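Local coordinates for protein beta-1,3-1,4-glucanase (Caldicellulosiruptor sp. F32, PDB 5H4R) that probably hydrolyses mixed-linkage beta-1,3-1,4-glucans such as lichenan, as a family 5 glycoside hydrolase built on a TIM barrel, at residues A[224-229]-A[258-263]; A[161-166]-A[218-223]; A[338-343]-A[388-393]. The protein carries 1 engineered substitution. All coordinates share one frame; numbering follows the deposited sequence.

Contact 1: residues A[224-229]-A[258-263]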
ATOM      1  N   THR A 224      -2.990  20.238   0.440  1.00 11.10           N
ATOM      2  CA  THR A 224      -4.326  20.138   1.019  1.00 10.75           C
ATOM      3  C   THR A 224      -4.250  19.656   2.457  1.00 11.40           C
ATOM      4  O   THR A 224      -4.884  20.232   3.353  1.00 12.28           O
ATOM      5  CB  THR A 224      -5.181  19.184   0.169  1.00 12.71           C
ATOM      6  OG1 THR A 224      -5.380  19.767  -1.127  1.00 13.74           O
ATOM      7  CG2 THR A 224      -6.523  18.933   0.805  1.00 15.30           C
ATOM      8  N   VAL A 225      -3.476  18.604   2.697  1.00 11.46           N
ATOM      9  CA  VAL A 225      -3.384  18.051   4.047  1.00  9.30           C
ATOM     10  C   VAL A 225      -2.789  19.082   5.002  1.00  9.45           C
ATOM     11  O   VAL A 225      -3.286  19.272   6.117  1.00 11.05           O
ATOM     12  CB  VAL A 225      -2.565  16.751   4.045  1.00  9.37           C
ATOM     13  CG1 VAL A 225      -2.283  16.301   5.485  1.00 13.86           C
ATOM     14  CG2 VAL A 225      -3.308  15.663   3.278  1.00  9.89           C
ATOM     15  N   ARG A 226      -1.676  19.699   4.614  1.00 11.36           N
ATOM     16  CA  ARG A 226      -1.006  20.619   5.521  1.00 11.81           C
ATOM     17  C   ARG A 226      -1.902  21.797   5.884  1.00 14.73           C
ATOM     18  O   ARG A 226      -1.784  22.366   6.988  1.00 14.69           O
ATOM     19  CB  ARG A 226       0.287  21.116   4.899  1.00 12.37           C
ATOM     20  CG  ARG A 226       1.320  20.038   4.599  1.00 14.04           C
ATOM     21  CD  ARG A 226       1.599  19.176   5.785  1.00 14.60           C
ATOM     22  NE  ARG A 226       2.773  18.322   5.571  1.00 13.82           N
ATOM     23  CZ  ARG A 226       2.973  17.163   6.185  1.00 14.55           C
ATOM     24  NH1 ARG A 226       2.064  16.693   7.034  1.00 14.73           N
ATOM     25  NH2 ARG A 226       4.083  16.477   5.941  1.00 13.18           N
ATOM     26  N   SER A 227      -2.777  22.204   4.962  1.00 12.59           N
ATOM     27  CA  SER A 227      -3.618  23.379   5.183  1.00 14.30           C
ATOM     28  C   SER A 227      -4.710  23.154   6.218  1.00 14.69           C
ATOM     29  O   SER A 227      -5.308  24.140   6.667  1.00 15.80           O
ATOM     30  CB  SER A 227      -4.253  23.822   3.857  1.00 15.74           C
ATOM     31  OG  SER A 227      -5.290  22.931   3.466  1.00 17.42           O
ATOM     32  N   THR A 228      -4.962  21.906   6.640  1.00 14.09           N
ATOM     33  CA  THR A 228      -6.072  21.629   7.544  1.00 14.25           C
ATOM     34  C   THR A 228      -5.699  21.749   9.016  1.00 19.61           C
ATOM     35  O   THR A 228      -6.588  21.671   9.869  1.00 19.47           O
ATOM     36  CB  THR A 228      -6.658  20.232   7.276  1.00 13.45           C
ATOM     37  OG1 THR A 228      -5.678  19.220   7.508  1.00 14.28           O
ATOM     38  CG2 THR A 228      -7.215  20.134   5.856  1.00 17.08           C
ATOM     39  N   GLY A 229      -4.436  21.968   9.338  1.00 17.00           N
ATOM     40  CA  GLY A 229      -4.048  22.271  10.702  1.00 18.45           C
ATOM     41  C   GLY A 229      -3.923  21.058  11.602  1.00 17.25           C
ATOM     42  O   GLY A 229      -3.905  19.905  11.170  1.00 13.42           O
ATOM     43  N   LYS A 258       7.055  19.485  -2.572  1.00 13.03           N
ATOM     44  CA  LYS A 258       7.511  20.460  -1.593  1.00 14.16           C
ATOM     45  C   LYS A 258       6.581  20.414  -0.393  1.00 18.83           C
ATOM     46  O   LYS A 258       5.367  20.289  -0.541  1.00 19.03           O
ATOM     47  CB  LYS A 258       7.536  21.854  -2.213  1.00 18.67           C
ATOM     48  CG  LYS A 258       8.319  21.938  -3.506  1.00 23.13           C
ATOM     49  CD  LYS A 258       9.756  21.442  -3.377  1.00 55.30           C
ATOM     50  CE  LYS A 258      10.585  22.318  -2.449  1.00 65.42           C
ATOM     51  NZ  LYS A 258      12.008  21.866  -2.396  1.00 78.56           N
ATOM     52  N   ASP A 259       7.151  20.509   0.803  1.00 15.40           N
ATOM     53  CA  ASP A 259       6.386  20.311   2.022  1.00 16.15           C
ATOM     54  C   ASP A 259       6.552  21.531   2.906  1.00 17.72           C
ATOM     55  O   ASP A 259       7.675  21.963   3.176  1.00 22.08           O
ATOM     56  CB  ASP A 259       6.846  19.038   2.751  1.00 17.43           C
ATOM     57  CG  ASP A 259       5.927  18.643   3.890  1.00 17.26           C
ATOM     58  OD1 ASP A 259       5.022  19.434   4.237  1.00 17.31           O
ATOM     59  OD2 ASP A 259       6.113  17.520   4.422  1.00 14.53           O
ATOM     60  N   SER A 260       5.437  22.098   3.343  1.00 19.39           N
ATOM     61  CA  SER A 260       5.495  23.272   4.198  1.00 16.17           C
ATOM     62  C   SER A 260       5.682  22.924   5.667  1.00 19.23           C
ATOM     63  O   SER A 260       5.897  23.838   6.475  1.00 25.39           O
ATOM     64  CB  SER A 260       4.220  24.086   4.016  1.00 21.64           C
ATOM     65  OG  SER A 260       3.103  23.311   4.409  1.00 24.80           O
ATOM     66  N   SER A 261       5.633  21.642   6.025  1.00 23.49           N
ATOM     67  CA  SER A 261       5.851  21.232   7.406  1.00 20.54           C
ATOM     68  C   SER A 261       7.143  21.824   7.941  1.00 25.40           C
ATOM     69  O   SER A 261       8.188  21.758   7.287  1.00 25.41           O
ATOM     70  CB  SER A 261       5.905  19.706   7.489  1.00 22.82           C
ATOM     71  OG  SER A 261       6.236  19.291   8.804  1.00 33.21           O
ATOM     72  N   LYS A 262       7.072  22.398   9.143  1.00 23.70           N
ATOM     73  CA  LYS A 262       8.283  22.835   9.818  1.00 21.70           C
ATOM     74  C   LYS A 262       9.133  21.653  10.271  1.00 25.20           C
ATOM     75  O   LYS A 262      10.314  21.835  10.569  1.00 25.75           O
ATOM     76  CB  LYS A 262       7.909  23.728  10.997  1.00 27.26           C
ATOM     77  CG  LYS A 262       7.266  25.044  10.550  1.00 28.34           C
ATOM     78  CD  LYS A 262       6.911  25.969  11.701  1.00 51.59           C
ATOM     79  CE  LYS A 262       6.195  27.218  11.183  1.00 48.03           C
ATOM     80  NZ  LYS A 262       5.860  28.191  12.260  1.00 58.99           N
ATOM     81  N   TYR A 263       8.573  20.445  10.298  1.00 22.07           N
ATOM     82  CA  TYR A 263       9.367  19.247  10.508  1.00 22.36           C
ATOM     83  C   TYR A 263       9.871  18.764   9.158  1.00 18.13           C
ATOM     84  O   TYR A 263       9.084  18.578   8.220  1.00 20.79           O
ATOM     85  CB  TYR A 263       8.552  18.148  11.195  1.00 20.63           C
ATOM     86  CG  TYR A 263       8.270  18.434  12.650  1.00 21.96           C
ATOM     87  CD1 TYR A 263       7.152  19.170  13.021  1.00 31.41           C
ATOM     88  CD2 TYR A 263       9.127  17.994  13.651  1.00 34.18           C
ATOM     89  CE1 TYR A 263       6.887  19.446  14.352  1.00 26.77           C
ATOM     90  CE2 TYR A 263       8.870  18.269  14.989  1.00 38.09           C
ATOM     91  CZ  TYR A 263       7.748  18.988  15.331  1.00 33.09           C
ATOM     92  OH  TYR A 263       7.480  19.268  16.654  1.00 39.77           O
TER
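The R226 guanidinium has the D259 carboxylate at its edge and S261 CB over one face, 3.9 Å from R226 NE. The two flat groups are nearly coplanar, 12° apart. The grip is side-on and two-pronged. R226 NE gives a hydrogen bond of 2.8 Å to D259 OD1, and R226 NH2 gives one of 2.7 Å to D259 OD2. The second is almost straight, at 170°, and uses the syn lone pair of OD2. D259 OD1 also accepts the backbone N of S261 at 2.9 Å, from the face of the carboxylate plane opposite to R226 NE, well above that plane. This is an Asx turn, and it ties the loop to the same oxygen that R226 holds. A bend at chi2 (-52°) turns the R226 chain so that its guanidinium presents NE and NH2 to D259. Nearer the backbone, S260 OG lies 3.6 Å from R226 CB. R226 is buried, and the ion pair probably balances its charge.

R226 NH1 has further partners in the carbonyls of N232 and R235. The salt bridge links the last part of helix 205-226 to the loop between helix 247-250 and strand 267-272. The R226 side chain also touches L237 of strand 237-240.

Contact 2: residues A[161-166]-A[218-223]; sequences KYVKSI and NQVFVD
V220 sets its CG1 methyl against two side chains of the neighbouring helix, V163 and K164. K164 runs across V220 at about a right angle. K164 CG presses on V220 CG1 at 3.4 Å, tighter than usual for two carbons. Beyond CG the lysine chain is extended. It passes the same methyl again, with CE 4.1 Å from V220 CG1. K164 is exposed, so its aliphatic part forms the outer margin of the contact.

V163 points toward the other helix from the buried side. Its CG1 stands anti to the backbone N (chi1 173°), which directs this branch at the opposing backbone. V163 CG1 lies 3.9 Å from V220 CG1. It also rests on F221, the residue after V220, 3.8 Å from F221 N and 3.9 Å from F221 CB. The two valines therefore meet branch to branch, and F221 offers its backbone and CB rather than its ring.

The ring of F221 turns away from V163 and packs edge-to-face with W167.

The interface is wholly one of van der Waals contact. The helix segments run nearly parallel, 23° apart, with their axes 9.0 Å apart at closest. The nearest CA atoms, those of V163 and F221, are 6.2 Å apart.

On the outer layer of the barrel, helix 156-173 follows strand 135-139 and helix 205-226 follows strand 181-184. The contact joins these two consecutive helices side by side. V163 also touches L217 of helix 205-226, and K164 touches T224 one turn beyond V220. On the inner side, F221 carries the packing down to L237 and V239 of strand 237-240.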
ATOM      1  N   LYS A 161      -9.609  18.656  -8.277  1.00 11.03           N
ATOM      2  CA  LYS A 161     -10.784  18.882  -7.439  1.00 12.09           C
ATOM      3  C   LYS A 161     -11.066  17.681  -6.556  1.00 10.53           C
ATOM      4  O   LYS A 161     -11.432  17.825  -5.379  1.00 10.51           O
ATOM      5  CB  LYS A 161     -11.986  19.182  -8.322  1.00 13.99           C
ATOM      6  CG  LYS A 161     -13.222  19.553  -7.578  1.00 15.98           C
ATOM      7  CD  LYS A 161     -14.360  19.920  -8.551  1.00 24.00           C
ATOM      8  CE  LYS A 161     -15.592  20.461  -7.843  1.00 33.48           C
ATOM      9  NZ  LYS A 161     -15.396  21.817  -7.261  1.00 66.84           N
ATOM     10  N   TYR A 162     -10.914  16.477  -7.116  1.00 10.11           N
ATOM     11  CA  TYR A 162     -11.161  15.244  -6.371  1.00 11.78           C
ATOM     12  C   TYR A 162     -10.150  15.052  -5.248  1.00 12.27           C
ATOM     13  O   TYR A 162     -10.527  14.780  -4.102  1.00 10.60           O
ATOM     14  CB  TYR A 162     -11.127  14.046  -7.334  1.00 14.03           C
ATOM     15  CG  TYR A 162     -11.554  12.741  -6.692  1.00 10.75           C
ATOM     16  CD1 TYR A 162     -12.875  12.530  -6.350  1.00 11.39           C
ATOM     17  CD2 TYR A 162     -10.635  11.710  -6.430  1.00 11.90           C
ATOM     18  CE1 TYR A 162     -13.293  11.359  -5.764  1.00 11.89           C
ATOM     19  CE2 TYR A 162     -11.065  10.512  -5.829  1.00 10.50           C
ATOM     20  CZ  TYR A 162     -12.395  10.350  -5.514  1.00 11.45           C
ATOM     21  OH  TYR A 162     -12.892   9.206  -4.922  1.00 12.49           O
ATOM     22  N   VAL A 163      -8.858  15.177  -5.558  1.00 12.16           N
ATOM     23  CA  VAL A 163      -7.821  15.066  -4.527  1.00 12.85           C
ATOM     24  C   VAL A 163      -8.052  16.107  -3.434  1.00 11.07           C
ATOM     25  O   VAL A 163      -8.056  15.786  -2.237  1.00 12.18           O
ATOM     26  CB  VAL A 163      -6.422  15.196  -5.164  1.00 11.77           C
ATOM     27  CG1 VAL A 163      -5.330  15.260  -4.088  1.00 11.53           C
ATOM     28  CG2 VAL A 163      -6.159  14.043  -6.102  1.00 12.78           C
ATOM     29  N   LYS A 164      -8.275  17.370  -3.829  1.00 11.61           N
ATOM     30  CA  LYS A 164      -8.526  18.431  -2.848  1.00 11.46           C
ATOM     31  C   LYS A 164      -9.718  18.090  -1.964  1.00 13.95           C
ATOM     32  O   LYS A 164      -9.652  18.221  -0.735  1.00 13.73           O
ATOM     33  CB  LYS A 164      -8.754  19.769  -3.550  1.00 13.04           C
ATOM     34  CG  LYS A 164      -7.517  20.433  -4.085  1.00 22.04           C
ATOM     35  CD  LYS A 164      -7.819  21.884  -4.485  1.00 34.75           C
ATOM     36  CE  LYS A 164      -6.586  22.567  -5.053  1.00 46.42           C
ATOM     37  NZ  LYS A 164      -6.877  23.937  -5.546  1.00 43.26           N
ATOM     38  N   SER A 165     -10.824  17.653  -2.565  1.00 10.14           N
ATOM     39  CA  SER A 165     -12.042  17.453  -1.788  1.00  9.71           C
ATOM     40  C   SER A 165     -11.945  16.242  -0.881  1.00  9.54           C
ATOM     41  O   SER A 165     -12.297  16.316   0.304  1.00 11.28           O
ATOM     42  CB  SER A 165     -13.263  17.307  -2.677  1.00 13.54           C
ATOM     43  OG  SER A 165     -14.389  17.167  -1.821  1.00 15.77           O
ATOM     44  N   ILE A 166     -11.527  15.091  -1.425  1.00  9.50           N
ATOM     45  CA  ILE A 166     -11.377  13.902  -0.589  1.00  9.75           C
ATOM     46  C   ILE A 166     -10.431  14.179   0.567  1.00 11.88           C
ATOM     47  O   ILE A 166     -10.752  13.871   1.723  1.00 11.99           O
ATOM     48  CB  ILE A 166     -10.904  12.693  -1.415  1.00  9.23           C
ATOM     49  CG1 ILE A 166     -11.944  12.287  -2.462  1.00 11.39           C
ATOM     50  CG2 ILE A 166     -10.583  11.507  -0.503  1.00 10.36           C
ATOM     51  CD1 ILE A 166     -13.315  11.835  -1.921  1.00 17.47           C
ATOM     52  N   ASN A 218       0.188  14.884  -6.480  1.00  9.45           N
ATOM     53  CA  ASN A 218       0.861  14.631  -5.209  1.00 10.64           C
ATOM     54  C   ASN A 218       1.163  15.930  -4.480  1.00  8.26           C
ATOM     55  O   ASN A 218       1.043  15.996  -3.248  1.00 10.90           O
ATOM     56  CB  ASN A 218       2.149  13.832  -5.416  1.00 10.09           C
ATOM     57  CG  ASN A 218       1.905  12.350  -5.612  1.00  9.42           C
ATOM     58  OD1 ASN A 218       0.870  11.810  -5.234  1.00 10.93           O
ATOM     59  ND2 ASN A 218       2.910  11.663  -6.167  1.00  9.99           N
ATOM     60  N   GLN A 219       1.474  16.985  -5.215  1.00  9.91           N
ATOM     61  CA  GLN A 219       1.677  18.286  -4.587  1.00 13.85           C
ATOM     62  C   GLN A 219       0.367  18.848  -4.045  1.00 11.89           C
ATOM     63  O   GLN A 219       0.332  19.417  -2.946  1.00 14.03           O
ATOM     64  CB  GLN A 219       2.308  19.250  -5.590  1.00 10.17           C
ATOM     65  CG  GLN A 219       2.648  20.566  -4.985  1.00 11.20           C
ATOM     66  CD  GLN A 219       3.816  20.472  -4.037  1.00 16.11           C
ATOM     67  OE1 GLN A 219       4.950  20.165  -4.446  1.00 16.40           O
ATOM     68  NE2 GLN A 219       3.563  20.730  -2.773  1.00 19.62           N
ATOM     69  N   VAL A 220      -0.731  18.684  -4.797  1.00 11.73           N
ATOM     70  CA  VAL A 220      -2.046  19.102  -4.319  1.00 14.30           C
ATOM     71  C   VAL A 220      -2.391  18.384  -3.024  1.00 11.20           C
ATOM     72  O   VAL A 220      -2.890  18.996  -2.060  1.00 11.02           O
ATOM     73  CB  VAL A 220      -3.096  18.844  -5.418  1.00 11.38           C
ATOM     74  CG1 VAL A 220      -4.516  19.030  -4.894  1.00 14.30           C
ATOM     75  CG2 VAL A 220      -2.844  19.779  -6.586  1.00 16.73           C
ATOM     76  N   PHE A 221      -2.138  17.076  -2.984  1.00 10.61           N
ATOM     77  CA  PHE A 221      -2.388  16.278  -1.788  1.00 10.94           C
ATOM     78  C   PHE A 221      -1.646  16.837  -0.587  1.00  9.46           C
ATOM     79  O   PHE A 221      -2.239  17.059   0.475  1.00  9.80           O
ATOM     80  CB  PHE A 221      -1.985  14.820  -2.060  1.00 11.63           C
ATOM     81  CG  PHE A 221      -1.657  14.005  -0.824  1.00  9.90           C
ATOM     82  CD1 PHE A 221      -2.659  13.592   0.050  1.00  9.02           C
ATOM     83  CD2 PHE A 221      -0.353  13.617  -0.558  1.00  8.33           C
ATOM     84  CE1 PHE A 221      -2.334  12.807   1.172  1.00  8.80           C
ATOM     85  CE2 PHE A 221      -0.047  12.833   0.550  1.00 10.95           C
ATOM     86  CZ  PHE A 221      -1.042  12.437   1.404  1.00  8.76           C
ATOM     87  N   VAL A 222      -0.345  17.048  -0.718  1.00 10.02           N
ATOM     88  CA  VAL A 222       0.429  17.555   0.413  1.00 10.13           C
ATOM     89  C   VAL A 222      -0.106  18.913   0.848  1.00 13.07           C
ATOM     90  O   VAL A 222      -0.347  19.153   2.040  1.00 10.04           O
ATOM     91  CB  VAL A 222       1.921  17.618   0.061  1.00 11.72           C
ATOM     92  CG1 VAL A 222       2.725  18.306   1.159  1.00 11.28           C
ATOM     93  CG2 VAL A 222       2.440  16.210  -0.172  1.00 13.57           C
ATOM     94  N   ASP A 223      -0.292  19.826  -0.107  1.00 11.48           N
ATOM     95  CA  ASP A 223      -0.745  21.167   0.244  1.00 14.12           C
ATOM     96  C   ASP A 223      -2.104  21.109   0.930  1.00 12.67           C
ATOM     97  O   ASP A 223      -2.367  21.846   1.892  1.00 13.03           O
ATOM     98  CB  ASP A 223      -0.814  22.050  -1.004  1.00 15.39           C
ATOM     99  CG  ASP A 223       0.563  22.368  -1.600  1.00 20.07           C
ATOM    100  OD1 ASP A 223       1.581  22.171  -0.912  1.00 25.55           O
ATOM    101  OD2 ASP A 223       0.613  22.867  -2.750  1.00 23.32           O
TER

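Contact 3: residues A[338-343]-A[388-393]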
ATOM      1  N   SER A 338       7.642 -22.625  -0.761  1.00  8.70           N
ATOM      2  CA  SER A 338       8.136 -21.515  -1.580  1.00  9.39           C
ATOM      3  C   SER A 338       7.680 -20.164  -1.044  1.00  9.09           C
ATOM      4  O   SER A 338       8.452 -19.199  -1.023  1.00  9.88           O
ATOM      5  CB  SER A 338       7.672 -21.653  -3.028  1.00  8.81           C
ATOM      6  OG  SER A 338       8.318 -22.720  -3.701  1.00 11.29           O
ATOM      7  N   ARG A 339       6.404 -20.049  -0.663  1.00  7.82           N
ATOM      8  CA  ARG A 339       5.910 -18.766  -0.188  1.00  6.14           C
ATOM      9  C   ARG A 339       6.523 -18.392   1.164  1.00  7.67           C
ATOM     10  O   ARG A 339       6.755 -17.206   1.428  1.00  8.54           O
ATOM     11  CB  ARG A 339       4.392 -18.788  -0.131  1.00  7.04           C
ATOM     12  CG  ARG A 339       3.756 -18.925  -1.483  1.00  9.63           C
ATOM     13  CD  ARG A 339       2.359 -18.360  -1.506  1.00 15.86           C
ATOM     14  NE  ARG A 339       1.469 -19.150  -0.662  1.00 13.53           N
ATOM     15  CZ  ARG A 339       0.394 -18.696  -0.013  1.00 10.59           C
ATOM     16  NH1 ARG A 339       0.022 -17.418  -0.052  1.00 11.30           N
ATOM     17  NH2 ARG A 339      -0.326 -19.549   0.688  1.00  9.22           N
ATOM     18  N   VAL A 340       6.831 -19.387   2.002  1.00 10.68           N
ATOM     19  CA  VAL A 340       7.538 -19.155   3.269  1.00 10.35           C
ATOM     20  C   VAL A 340       8.949 -18.613   3.018  1.00 11.07           C
ATOM     21  O   VAL A 340       9.380 -17.612   3.620  1.00  9.03           O
ATOM     22  CB  VAL A 340       7.557 -20.457   4.090  1.00  8.78           C
ATOM     23  CG1 VAL A 340       8.560 -20.399   5.238  1.00 13.43           C
ATOM     24  CG2 VAL A 340       6.168 -20.796   4.617  1.00 10.40           C
ATOM     25  N   GLU A 341       9.695 -19.251   2.114  1.00 10.56           N
ATOM     26  CA  GLU A 341      11.039 -18.765   1.819  1.00 10.17           C
ATOM     27  C   GLU A 341      11.000 -17.370   1.206  1.00  7.98           C
ATOM     28  O   GLU A 341      11.797 -16.495   1.582  1.00  9.21           O
ATOM     29  CB  GLU A 341      11.764 -19.739   0.898  1.00  9.69           C
ATOM     30  CG  GLU A 341      12.119 -21.053   1.574  1.00 12.46           C
ATOM     31  CD  GLU A 341      12.822 -22.062   0.658  1.00 17.36           C
ATOM     32  OE1 GLU A 341      13.618 -21.657  -0.228  1.00 14.56           O
ATOM     33  OE2 GLU A 341      12.560 -23.284   0.814  1.00 18.28           O
ATOM     34  N   PHE A 342      10.084 -17.151   0.251  1.00  8.49           N
ATOM     35  CA  PHE A 342       9.870 -15.835  -0.342  1.00  8.52           C
ATOM     36  C   PHE A 342       9.627 -14.775   0.725  1.00  8.33           C
ATOM     37  O   PHE A 342      10.213 -13.684   0.678  1.00  9.01           O
ATOM     38  CB  PHE A 342       8.673 -15.900  -1.298  1.00  8.71           C
ATOM     39  CG  PHE A 342       8.136 -14.564  -1.727  1.00  7.41           C
ATOM     40  CD1 PHE A 342       8.674 -13.879  -2.794  1.00 10.45           C
ATOM     41  CD2 PHE A 342       7.039 -14.009  -1.066  1.00  7.98           C
ATOM     42  CE1 PHE A 342       8.151 -12.641  -3.182  1.00 10.66           C
ATOM     43  CE2 PHE A 342       6.512 -12.788  -1.447  1.00 10.11           C
ATOM     44  CZ  PHE A 342       7.059 -12.104  -2.507  1.00  7.87           C
ATOM     45  N   ALA A 343       8.713 -15.056   1.656  1.00  8.68           N
ATOM     46  CA  ALA A 343       8.295 -14.020   2.590  1.00  9.35           C
ATOM     47  C   ALA A 343       9.418 -13.648   3.537  1.00  7.21           C
ATOM     48  O   ALA A 343       9.637 -12.455   3.816  1.00 10.37           O
ATOM     49  CB  ALA A 343       7.067 -14.478   3.382  1.00 12.53           C
ATOM     50  N   VAL A 388       3.490 -15.974   8.230  1.00 10.79           N
ATOM     51  CA  VAL A 388       3.558 -14.895   9.211  1.00 10.15           C
ATOM     52  C   VAL A 388       4.837 -15.018  10.026  1.00  9.77           C
ATOM     53  O   VAL A 388       5.594 -14.054  10.170  1.00 11.43           O
ATOM     54  CB  VAL A 388       2.308 -14.892  10.105  1.00 10.96           C
ATOM     55  CG1 VAL A 388       2.430 -13.835  11.187  1.00 12.10           C
ATOM     56  CG2 VAL A 388       1.049 -14.634   9.259  1.00 13.27           C
ATOM     57  N   SER A 389       5.125 -16.225  10.517  1.00 11.67           N
ATOM     58  CA  SER A 389       6.317 -16.432  11.331  1.00 12.47           C
ATOM     59  C   SER A 389       7.581 -16.157  10.536  1.00 11.56           C
ATOM     60  O   SER A 389       8.574 -15.653  11.089  1.00 13.58           O
ATOM     61  CB  SER A 389       6.344 -17.859  11.868  1.00 13.48           C
ATOM     62  OG  SER A 389       5.321 -18.033  12.812  1.00 18.24           O
ATOM     63  N   ALA A 390       7.570 -16.504   9.251  1.00 11.36           N
ATOM     64  CA  ALA A 390       8.720 -16.238   8.392  1.00 13.56           C
ATOM     65  C   ALA A 390       9.006 -14.746   8.316  1.00 12.22           C
ATOM     66  O   ALA A 390      10.168 -14.320   8.379  1.00 12.97           O
ATOM     67  CB  ALA A 390       8.471 -16.803   6.991  1.00 13.77           C
ATOM     68  N   MET A 391       7.953 -13.937   8.194  1.00  9.20           N
ATOM     69  CA  MET A 391       8.129 -12.497   8.137  1.00 10.43           C
ATOM     70  C   MET A 391       8.571 -11.967   9.486  1.00  8.72           C
ATOM     71  O   MET A 391       9.442 -11.099   9.563  1.00  9.70           O
ATOM     72  CB  MET A 391       6.837 -11.838   7.673  1.00 13.64           C
ATOM     73  CG  MET A 391       6.477 -12.258   6.260  1.00  9.73           C
ATOM     74  SD  MET A 391       5.178 -11.265   5.555  1.00 15.50           S
ATOM     75  CE  MET A 391       3.753 -11.826   6.507  1.00 15.93           C
ATOM     76  N   MET A 392       7.981 -12.478  10.565  1.00  9.71           N
ATOM     77  CA  MET A 392       8.275 -11.901  11.872  1.00 10.62           C
ATOM     78  C   MET A 392       9.717 -12.147  12.280  1.00 12.86           C
ATOM     79  O   MET A 392      10.288 -11.354  13.046  1.00 13.55           O
ATOM     80  CB  MET A 392       7.317 -12.464  12.908  1.00  9.26           C
ATOM     81  CG  MET A 392       5.903 -12.086  12.668  1.00 10.73           C
ATOM     82  SD  MET A 392       5.691 -10.289  12.628  1.00 12.88           S
ATOM     83  CE  MET A 392       4.093 -10.236  11.814  1.00 11.99           C
ATOM     84  N   LYS A 393      10.305 -13.247  11.800  1.00 10.21           N
ATOM     85  CA  LYS A 393      11.691 -13.568  12.113  1.00 11.70           C
ATOM     86  C   LYS A 393      12.641 -12.463  11.679  1.00 12.28           C
ATOM     87  O   LYS A 393      13.655 -12.229  12.345  1.00 14.30           O
ATOM     88  CB  LYS A 393      12.074 -14.882  11.444  1.00 13.91           C
ATOM     89  CG  LYS A 393      13.484 -15.356  11.747  1.00 14.36           C
ATOM     90  CD  LYS A 393      13.711 -16.748  11.155  1.00 21.59           C
ATOM     91  CE  LYS A 393      15.145 -17.238  11.359  1.00 32.63           C
ATOM     92  NZ  LYS A 393      15.484 -17.365  12.797  1.00 49.71           N
TER
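A390 is the first residue of segment 388-393 to touch the other helix, and it does so with its only side-chain carbon. A390 CB points at the opposite backbone and lies 3.6 Å from the carbonyl oxygen of V340. The same methyl is 4.0 Å from V340 CG1. That branch of V340 stands anti to its own N (chi1 166°) and reaches alongside the alanine. The CA atoms of V340 and A390 are 6.0 Å apart. The short alanine side chain suits so close an approach of two helix backbones.

M391 comes next and works differently. Its CG, not its sulfur, makes the closest contact, 3.7 Å from CB of A343. CG lies anti to the carbonyl carbon of M391 (chi1 -63°), which places it against the A343 methyl. M391 CG is also 4.0 Å from the carbonyl oxygen of A343. Here too the backbones are close, with the CA atoms of A343 and M391 5.8 Å apart. The M391 side chain also touches I49.

All four touching residues are buried. The contact is close packing, the A390 methyl set against the carbonyl and CG1 branch of V340, the A343 methyl against M391 CG. Further on, K393 NZ forms a salt bridge with E27, which ties the N-terminal part of the chain to this helix.

The segments belong to helix 336-352, which follows strand 322-327, and helix 385-395, which comes after the last barrel strand, 356-361. They are successive outer helices of the barrel. I387, one residue before the segment, extends the packing by touching V340 and A343. A23, from the N-terminal part of the chain, touches V340. M391 reaches inward to F327 at the end of strand 322-327.

In the fold
Contacts 1 and 2 share helix 205-226 and follow one another along it. Their centres are about 12 Å apart, and they touch: K258 N lies 2.9 Å from Q219 OE1, a probable hydrogen bond. Contact 3 lies on the opposite side of the chain's centre. Its centre is about 38 Å from that of contact 1 and about 37 Å from that of contact 2. All three join elements outside the eight-stranded barrel, and none of their residues lines the glycan pocket. That pocket includes N187 and the engineered Q188, which follow strand 181-184. It also includes E326 of strand 322-327, the strand on which contact 3 packs.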